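PDB 4MIY: inositol 2-dehydrogenase/D-chiro-inositol 3-dehydrogenase from Lactobacillus casei, which catalyses the NAD-dependent oxidation of myo-inositol and D-chiro-inositol to the corresponding keto-inositols. Local coordinates for residues A[154-159]-A[232-237]; A[158-163]-A[203-208]. All blocks are in the same frame, centred on the assembly; numbering follows the deposited sequence.

Contact 1 (A[154-159]-A[232-237])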
ATOM      1  N   SER A 154      -9.591   5.003 -15.160  1.00 12.51           N
ATOM      2  CA  SER A 154     -10.785   4.172 -14.986  1.00 14.53           C
ATOM      3  C   SER A 154     -11.878   4.961 -14.328  1.00 12.51           C
ATOM      4  O   SER A 154     -11.645   5.718 -13.443  1.00 13.46           O
ATOM      5  CB  SER A 154     -10.502   2.925 -14.154  1.00 13.53           C
ATOM      6  OG  SER A 154      -9.521   2.143 -14.748  1.00 15.23           O
ATOM      7  N   HIS A 155     -13.082   4.757 -14.825  1.00 13.63           N
ATOM      8  CA  HIS A 155     -14.272   5.280 -14.233  1.00 12.21           C
ATOM      9  C   HIS A 155     -15.201   4.098 -13.984  1.00 13.58           C
ATOM     10  O   HIS A 155     -15.805   3.587 -14.860  1.00 13.89           O
ATOM     11  CB  HIS A 155     -14.907   6.352 -15.128  1.00 14.16           C
ATOM     12  CG  HIS A 155     -15.930   7.197 -14.441  1.00 12.99           C
ATOM     13  ND1 HIS A 155     -16.342   8.407 -14.941  1.00 15.04           N
ATOM     14  CD2 HIS A 155     -16.655   6.991 -13.328  1.00 14.33           C
ATOM     15  CE1 HIS A 155     -17.248   8.921 -14.146  1.00 14.91           C
ATOM     16  NE2 HIS A 155     -17.459   8.082 -13.158  1.00 16.63           N
ATOM     17  N   ILE A 156     -15.212   3.682 -12.730  1.00 14.30           N
ATOM     18  CA  ILE A 156     -15.836   2.460 -12.274  1.00 12.96           C
ATOM     19  C   ILE A 156     -17.050   2.796 -11.399  1.00 13.70           C
ATOM     20  O   ILE A 156     -16.971   3.555 -10.470  1.00 13.82           O
ATOM     21  CB  ILE A 156     -14.865   1.625 -11.458  1.00 11.80           C
ATOM     22  CG1 ILE A 156     -13.565   1.364 -12.216  1.00 13.38           C
ATOM     23  CG2 ILE A 156     -15.463   0.319 -11.053  1.00 15.30           C
ATOM     24  CD1 ILE A 156     -13.724   0.662 -13.477  1.00 16.73           C
ATOM     25  N   ASN A 157     -18.183   2.228 -11.752  1.00 14.69           N
ATOM     26  CA  ASN A 157     -19.422   2.437 -11.041  1.00 14.57           C
ATOM     27  C   ASN A 157     -20.076   1.074 -10.838  1.00 15.24           C
ATOM     28  O   ASN A 157     -19.942   0.217 -11.656  1.00 15.26           O
ATOM     29  CB  ASN A 157     -20.289   3.388 -11.861  1.00 17.36           C
ATOM     30  CG  ASN A 157     -21.634   3.625 -11.269  1.00 22.04           C
ATOM     31  OD1 ASN A 157     -21.806   4.458 -10.416  1.00 21.29           O
ATOM     32  ND2 ASN A 157     -22.601   2.881 -11.728  1.00 21.60           N
ATOM     33  N   PRO A 158     -20.746   0.885  -9.716  1.00 14.71           N
ATOM     34  CA  PRO A 158     -21.214  -0.474  -9.407  1.00 16.77           C
ATOM     35  C   PRO A 158     -22.420  -0.990 -10.226  1.00 17.54           C
ATOM     36  O   PRO A 158     -22.437  -2.108 -10.633  1.00 15.93           O
ATOM     37  CB  PRO A 158     -21.571  -0.372  -7.934  1.00 16.76           C
ATOM     38  CG  PRO A 158     -21.739   1.100  -7.664  1.00 20.87           C
ATOM     39  CD  PRO A 158     -20.872   1.806  -8.580  1.00 16.01           C
ATOM     40  N   ASN A 159     -23.386  -0.120 -10.451  1.00 17.19           N
ATOM     41  CA  ASN A 159     -24.619  -0.465 -11.146  0.50 19.61           C
ATOM     42  C   ASN A 159     -25.344   0.793 -11.609  1.00 18.42           C
ATOM     43  O   ASN A 159     -25.133   1.841 -11.078  1.00 20.40           O
ATOM     44  CB  ASN A 159     -25.555  -1.285 -10.242  0.50 18.97           C
ATOM     45  CG  ASN A 159     -25.312  -2.776 -10.330  0.50 19.30           C
ATOM     46  OD1 ASN A 159     -25.457  -3.368 -11.382  0.50 22.74           O
ATOM     47  ND2 ASN A 159     -24.968  -3.389  -9.212  0.50 21.93           N
ATOM     48  N   ALA A 232     -19.894  -2.611 -12.696  1.00 15.28           N
ATOM     49  CA  ALA A 232     -18.761  -3.289 -12.134  1.00 15.82           C
ATOM     50  C   ALA A 232     -18.984  -4.038 -10.842  1.00 15.05           C
ATOM     51  O   ALA A 232     -18.163  -4.795 -10.461  1.00 14.35           O
ATOM     52  CB  ALA A 232     -17.638  -2.286 -11.943  1.00 13.30           C
ATOM     53  N   GLN A 233     -20.096  -3.750 -10.187  1.00 14.16           N
ATOM     54  CA  GLN A 233     -20.569  -4.384  -8.966  1.00 15.31           C
ATOM     55  C   GLN A 233     -19.833  -4.022  -7.657  1.00 15.38           C
ATOM     56  O   GLN A 233     -20.435  -3.760  -6.673  1.00 16.00           O
ATOM     57  CB  GLN A 233     -20.669  -5.910  -9.099  1.00 15.96           C
ATOM     58  CG  GLN A 233     -21.463  -6.403 -10.297  1.00 15.46           C
ATOM     59  CD  GLN A 233     -22.881  -5.910 -10.315  1.00 17.86           C
ATOM     60  OE1 GLN A 233     -23.620  -6.144  -9.414  1.00 21.44           O
ATOM     61  NE2 GLN A 233     -23.241  -5.222 -11.356  1.00 18.21           N
ATOM     62  N   TYR A 234     -18.514  -3.999  -7.701  1.00 13.53           N
ATOM     63  CA  TYR A 234     -17.740  -3.995  -6.480  1.00 12.77           C
ATOM     64  C   TYR A 234     -17.721  -2.649  -5.750  1.00 14.30           C
ATOM     65  O   TYR A 234     -17.558  -2.608  -4.588  1.00 13.70           O
ATOM     66  CB  TYR A 234     -16.299  -4.487  -6.717  1.00 12.18           C
ATOM     67  CG  TYR A 234     -15.340  -3.491  -7.317  1.00 12.55           C
ATOM     68  CD1 TYR A 234     -14.678  -2.594  -6.533  1.00 12.25           C
ATOM     69  CD2 TYR A 234     -15.102  -3.458  -8.653  1.00 12.93           C
ATOM     70  CE1 TYR A 234     -13.821  -1.697  -7.063  1.00 12.94           C
ATOM     71  CE2 TYR A 234     -14.245  -2.552  -9.193  1.00 13.40           C
ATOM     72  CZ  TYR A 234     -13.600  -1.689  -8.392  1.00 14.56           C
ATOM     73  OH  TYR A 234     -12.744  -0.758  -8.905  1.00 15.02           O
ATOM     74  N   GLY A 235     -17.859  -1.570  -6.490  1.00 14.64           N
ATOM     75  CA  GLY A 235     -17.676  -0.253  -5.956  1.00 15.75           C
ATOM     76  C   GLY A 235     -17.654   0.870  -6.969  1.00 13.78           C
ATOM     77  O   GLY A 235     -17.756   0.642  -8.134  1.00 14.51           O
ATOM     78  N   TYR A 236     -17.576   2.086  -6.450  1.00 13.65           N
ATOM     79  CA  TYR A 236     -17.335   3.273  -7.224  1.00 14.13           C
ATOM     80  C   TYR A 236     -15.878   3.680  -7.069  1.00 14.10           C
ATOM     81  O   TYR A 236     -15.407   3.864  -5.985  1.00 16.24           O
ATOM     82  CB  TYR A 236     -18.272   4.440  -6.835  1.00 15.61           C
ATOM     83  CG  TYR A 236     -18.073   5.631  -7.740  1.00 14.11           C
ATOM     84  CD1 TYR A 236     -18.712   5.704  -8.947  1.00 16.07           C
ATOM     85  CD2 TYR A 236     -17.193   6.650  -7.425  1.00 15.10           C
ATOM     86  CE1 TYR A 236     -18.500   6.723  -9.779  1.00 15.35           C
ATOM     87  CE2 TYR A 236     -16.986   7.678  -8.270  1.00 16.61           C
ATOM     88  CZ  TYR A 236     -17.616   7.709  -9.455  1.00 18.73           C
ATOM     89  OH  TYR A 236     -17.396   8.738 -10.321  1.00 18.37           O
ATOM     90  N   GLU A 237     -15.186   3.824  -8.175  1.00 13.17           N
ATOM     91  CA  GLU A 237     -13.783   4.149  -8.129  1.00 14.68           C
ATOM     92  C   GLU A 237     -13.329   4.960  -9.327  1.00 13.77           C
ATOM     93  O   GLU A 237     -13.702   4.684 -10.425  1.00 14.79           O
ATOM     94  CB  GLU A 237     -12.961   2.865  -7.961  1.00 15.87           C
ATOM     95  CG  GLU A 237     -11.529   3.081  -7.625  1.00 18.56           C
ATOM     96  CD  GLU A 237     -10.803   1.809  -7.184  1.00 20.54           C
ATOM     97  OE1 GLU A 237     -11.377   0.729  -7.196  1.00 18.02           O
ATOM     98  OE2 GLU A 237      -9.630   1.929  -6.859  1.00 22.64           O
TER
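Ile156 and Glu237 form an antiparallel hydrogen-bonded pair: Ile156 N to Glu237 O and Glu237 N to Ile156 O both measure 2.9 Å. Beyond the pair, Ala232 N donates to Asn157 O and Gln233 N to Pro158 O. Ile156 CG2, anti to its backbone N, rests 3.5 Å from Ala232 CB and also touches the CE2 and OH end of Tyr234, the two side chains crossing at about a right angle. Tyr234 OH in turn bonds Glu237 OE1 (2.6 Å), an oxygen that also pairs with Arg261 of a neighbouring subunit. In the conformer of Asn159 given here, its amide exchanges two bonds with that of Gln233, Gln233 NE2 to Asn159 OD1 at 2.9 Å and Asn159 ND2 to Gln233 OE1 at 3.1 Å, yet their planes stand 72° apart and each donor sits above the other's carbonyl plane; Gln233 NE2 is further tied to Thr231 O. His155 NE2 gives Tyr236 OH a weak bond bent to 121°, whereas ND1 is held by Glu177. Such pairing, where strand 237-244 begins beside the end of strand 148-156, belongs to the mixed sheet of the C-terminal α/β domain, as expected for the Gfo/Idh/MocA family.

Contact 2 (A[158-163]-A[203-208]); sequences PNVASN and VRNEGL
Asn205 reaches across to the backbone of Ala161 from the first position of a type II beta turn, Asn205 to Leu208, and so joins two surface loops of the C-terminal α/β domain. One loop follows strand 148-156 and leads to helix 168-185; the other runs between strands 189-195 and 212-218. The turn is closed by Leu208 N bonding Asn205 O at 3.2 Å, and Gly207 takes the positive phi expected at its third position. With only 144 Å² buried between the segments, the evidence points to a light junction carried mainly by one amide.

The direct polar link is Asn205 ND2 to Ala161 O, 2.8 Å long and nearly straight at 162°. The acceptor lies in the plane of the Asn205 amide, while the donor is tilted 20° from the Ala161 carbonyl plane. CG of Asn205 stands anti to its own carbonyl carbon (chi1 -69°) on a CB directed toward the other loop. ND2 also donates to Tyr164 O, a little further along that loop, so two backbone carbonyls grip this one nitrogen, which favours the amide flip that puts ND2, not OD1, against these carbonyls. Ser162 O comes within 3.4 Å of Asn205 ND2, but the angle is too poor for a bond.

Apolar contact is slight. Val160 and Leu208 meet tip to tip through Val160 CG2 and Leu208 CD2, 4.1 Å apart, and the same CG2 lies close to Asn205 ND2. Around them, Val160 also packs on Val230 and Leu208 on Asn166.

The other end of the amide is linked through solvent: a single water donates to Asn205 OD1 at 2.7 Å and to Val160 O at 3.0 Å.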
ATOM      1  N   PRO A 158     -20.746   0.885  -9.716  1.00 14.71           N
ATOM      2  CA  PRO A 158     -21.214  -0.474  -9.407  1.00 16.77           C
ATOM      3  C   PRO A 158     -22.420  -0.990 -10.226  1.00 17.54           C
ATOM      4  O   PRO A 158     -22.437  -2.108 -10.633  1.00 15.93           O
ATOM      5  CB  PRO A 158     -21.571  -0.372  -7.934  1.00 16.76           C
ATOM      6  CG  PRO A 158     -21.739   1.100  -7.664  1.00 20.87           C
ATOM      7  CD  PRO A 158     -20.872   1.806  -8.580  1.00 16.01           C
ATOM      8  N   ASN A 159     -23.386  -0.120 -10.451  1.00 17.19           N
ATOM      9  CA  ASN A 159     -24.619  -0.465 -11.146  0.50 19.61           C
ATOM     10  C   ASN A 159     -25.344   0.793 -11.609  1.00 18.42           C
ATOM     11  O   ASN A 159     -25.133   1.841 -11.078  1.00 20.40           O
ATOM     12  CB  ASN A 159     -25.555  -1.285 -10.242  0.50 18.97           C
ATOM     13  CG  ASN A 159     -25.312  -2.776 -10.330  0.50 19.30           C
ATOM     14  OD1 ASN A 159     -25.457  -3.368 -11.382  0.50 22.74           O
ATOM     15  ND2 ASN A 159     -24.968  -3.389  -9.212  0.50 21.93           N
ATOM     16  N   VAL A 160     -26.206   0.652 -12.591  1.00 18.35           N
ATOM     17  CA  VAL A 160     -26.955   1.779 -13.126  1.00 19.44           C
ATOM     18  C   VAL A 160     -28.450   1.602 -13.070  1.00 22.48           C
ATOM     19  O   VAL A 160     -28.935   0.524 -12.948  1.00 23.64           O
ATOM     20  CB  VAL A 160     -26.530   2.137 -14.544  1.00 20.33           C
ATOM     21  CG1 VAL A 160     -25.093   2.597 -14.525  1.00 20.61           C
ATOM     22  CG2 VAL A 160     -26.709   0.976 -15.486  1.00 19.31           C
ATOM     23  N   ALA A 161     -29.151   2.717 -13.121  1.00 21.02           N
ATOM     24  CA  ALA A 161     -30.593   2.689 -13.102  1.00 23.57           C
ATOM     25  C   ALA A 161     -31.129   2.254 -14.439  1.00 23.27           C
ATOM     26  O   ALA A 161     -30.418   2.233 -15.416  1.00 21.46           O
ATOM     27  CB  ALA A 161     -31.112   4.011 -12.749  1.00 26.08           C
ATOM     28  N   SER A 162     -32.406   1.903 -14.431  1.00 24.33           N
ATOM     29  CA  SER A 162     -33.143   1.481 -15.611  1.00 24.36           C
ATOM     30  C   SER A 162     -33.074   2.430 -16.776  1.00 23.73           C
ATOM     31  O   SER A 162     -33.090   2.021 -17.896  1.00 22.71           O
ATOM     32  CB  SER A 162     -34.618   1.293 -15.237  1.00 30.61           C
ATOM     33  OG  SER A 162     -34.695   0.448 -14.129  1.00 42.65           O
ATOM     34  N   ASN A 163     -32.975   3.699 -16.475  1.00 23.79           N
ATOM     35  CA  ASN A 163     -32.997   4.712 -17.466  1.00 21.41           C
ATOM     36  C   ASN A 163     -31.638   5.049 -18.104  1.00 23.52           C
ATOM     37  O   ASN A 163     -31.552   5.935 -18.898  1.00 25.15           O
ATOM     38  CB  ASN A 163     -33.635   5.942 -16.857  1.00 25.10           C
ATOM     39  CG  ASN A 163     -32.671   6.751 -16.088  1.00 31.06           C
ATOM     40  OD1 ASN A 163     -31.808   6.243 -15.443  1.00 33.78           O
ATOM     41  ND2 ASN A 163     -32.801   8.047 -16.193  1.00 36.61           N
ATOM     42  N   VAL A 203     -25.219  -6.311 -17.486  1.00 16.81           N
ATOM     43  CA  VAL A 203     -26.006  -5.281 -18.110  1.00 16.97           C
ATOM     44  C   VAL A 203     -27.466  -5.707 -18.245  1.00 20.70           C
ATOM     45  O   VAL A 203     -27.747  -6.779 -18.686  1.00 22.62           O
ATOM     46  CB  VAL A 203     -25.453  -4.883 -19.489  1.00 15.95           C
ATOM     47  CG1 VAL A 203     -26.364  -3.928 -20.150  1.00 18.70           C
ATOM     48  CG2 VAL A 203     -24.088  -4.255 -19.378  1.00 19.68           C
ATOM     49  N   ARG A 204     -28.357  -4.833 -17.821  0.73 15.68           N
ATOM     50  CA  ARG A 204     -29.778  -5.094 -17.778  0.73 20.49           C
ATOM     51  C   ARG A 204     -30.525  -4.092 -18.625  0.73 18.37           C
ATOM     52  O   ARG A 204     -31.736  -4.092 -18.635  0.73 18.92           O
ATOM     53  CB  ARG A 204     -30.274  -4.962 -16.349  0.73 23.31           C
ATOM     54  CG  ARG A 204     -29.796  -6.011 -15.407  0.73 26.85           C
ATOM     55  CD  ARG A 204     -30.185  -7.354 -15.915  0.73 30.67           C
ATOM     56  NE  ARG A 204     -31.281  -7.997 -15.210  0.73 39.31           N
ATOM     57  CZ  ARG A 204     -32.271  -8.648 -15.824  0.73 36.80           C
ATOM     58  NH1 ARG A 204     -32.281  -8.732 -17.137  0.73 39.20           N
ATOM     59  NH2 ARG A 204     -33.245  -9.216 -15.136  0.73 35.51           N
ATOM     60  N   ASN A 205     -29.796  -3.224 -19.303  1.00 19.41           N
ATOM     61  CA  ASN A 205     -30.384  -2.100 -19.980  1.00 18.92           C
ATOM     62  C   ASN A 205     -30.292  -2.184 -21.478  1.00 20.21           C
ATOM     63  O   ASN A 205     -29.230  -2.367 -22.009  1.00 19.08           O
ATOM     64  CB  ASN A 205     -29.702  -0.795 -19.541  1.00 20.22           C
ATOM     65  CG  ASN A 205     -29.995  -0.421 -18.112  1.00 21.34           C
ATOM     66  OD1 ASN A 205     -30.280  -1.246 -17.299  1.00 27.92           O
ATOM     67  ND2 ASN A 205     -29.918   0.834 -17.826  1.00 18.45           N
ATOM     68  N   GLU A 206     -31.405  -1.986 -22.149  1.00 20.97           N
ATOM     69  CA  GLU A 206     -31.404  -2.059 -23.585  1.00 21.76           C
ATOM     70  C   GLU A 206     -30.454  -1.066 -24.203  1.00 18.36           C
ATOM     71  O   GLU A 206     -30.500   0.083 -23.929  1.00 19.31           O
ATOM     72  CB  GLU A 206     -32.820  -1.874 -24.164  1.00 25.16           C
ATOM     73  CG  GLU A 206     -32.962  -2.190 -25.643  1.00 26.41           C
ATOM     74  CD  GLU A 206     -34.380  -1.972 -26.205  0.49 27.01           C
ATOM     75  OE1 GLU A 206     -34.709  -2.624 -27.199  0.77 31.25           O
ATOM     76  OE2 GLU A 206     -35.085  -1.107 -25.668  0.71 32.17           O
ATOM     77  N   GLY A 207     -29.595  -1.592 -25.057  1.00 20.30           N
ATOM     78  CA  GLY A 207     -28.716  -0.789 -25.869  1.00 20.58           C
ATOM     79  C   GLY A 207     -27.404  -0.384 -25.218  1.00 18.26           C
ATOM     80  O   GLY A 207     -26.557   0.115 -25.858  1.00 19.33           O
ATOM     81  N   LEU A 208     -27.293  -0.609 -23.932  1.00 20.16           N
ATOM     82  CA  LEU A 208     -26.093  -0.241 -23.201  1.00 18.98           C
ATOM     83  C   LEU A 208     -24.982  -1.215 -23.389  1.00 17.25           C
ATOM     84  O   LEU A 208     -25.123  -2.376 -23.108  1.00 19.82           O
ATOM     85  CB  LEU A 208     -26.413  -0.142 -21.729  1.00 17.55           C
ATOM     86  CG  LEU A 208     -25.232   0.126 -20.810  1.00 16.85           C
ATOM     87  CD1 LEU A 208     -24.634   1.451 -21.184  1.00 16.92           C
ATOM     88  CD2 LEU A 208     -25.677   0.086 -19.355  1.00 20.02           C
TER
HETATM   89  O   HOH W   1     -30.732  -1.189 -14.619  1.00 29.95           O

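In the fold
Contacts 1 and 2 share Pro158 and Asn159, and their centres lie about 13 Å apart on the same side of the chain's centre, within the C-terminal α/β domain. Segment 154-159 ends strand 148-156 and overlaps 158-163, which leads on toward helix 168-185; the partner loops follow in the order 203-208, then 232-237. One continuous segment is thus tied first to the loop before strand 237-244, in a buried contact near two neighbouring subunits, and then to the loop before strand 212-218, at the surface with no other chain touching. Side chains of Tyr236 and Asn163 each lie about 8 Å from the bound NAD, too far for direct contact.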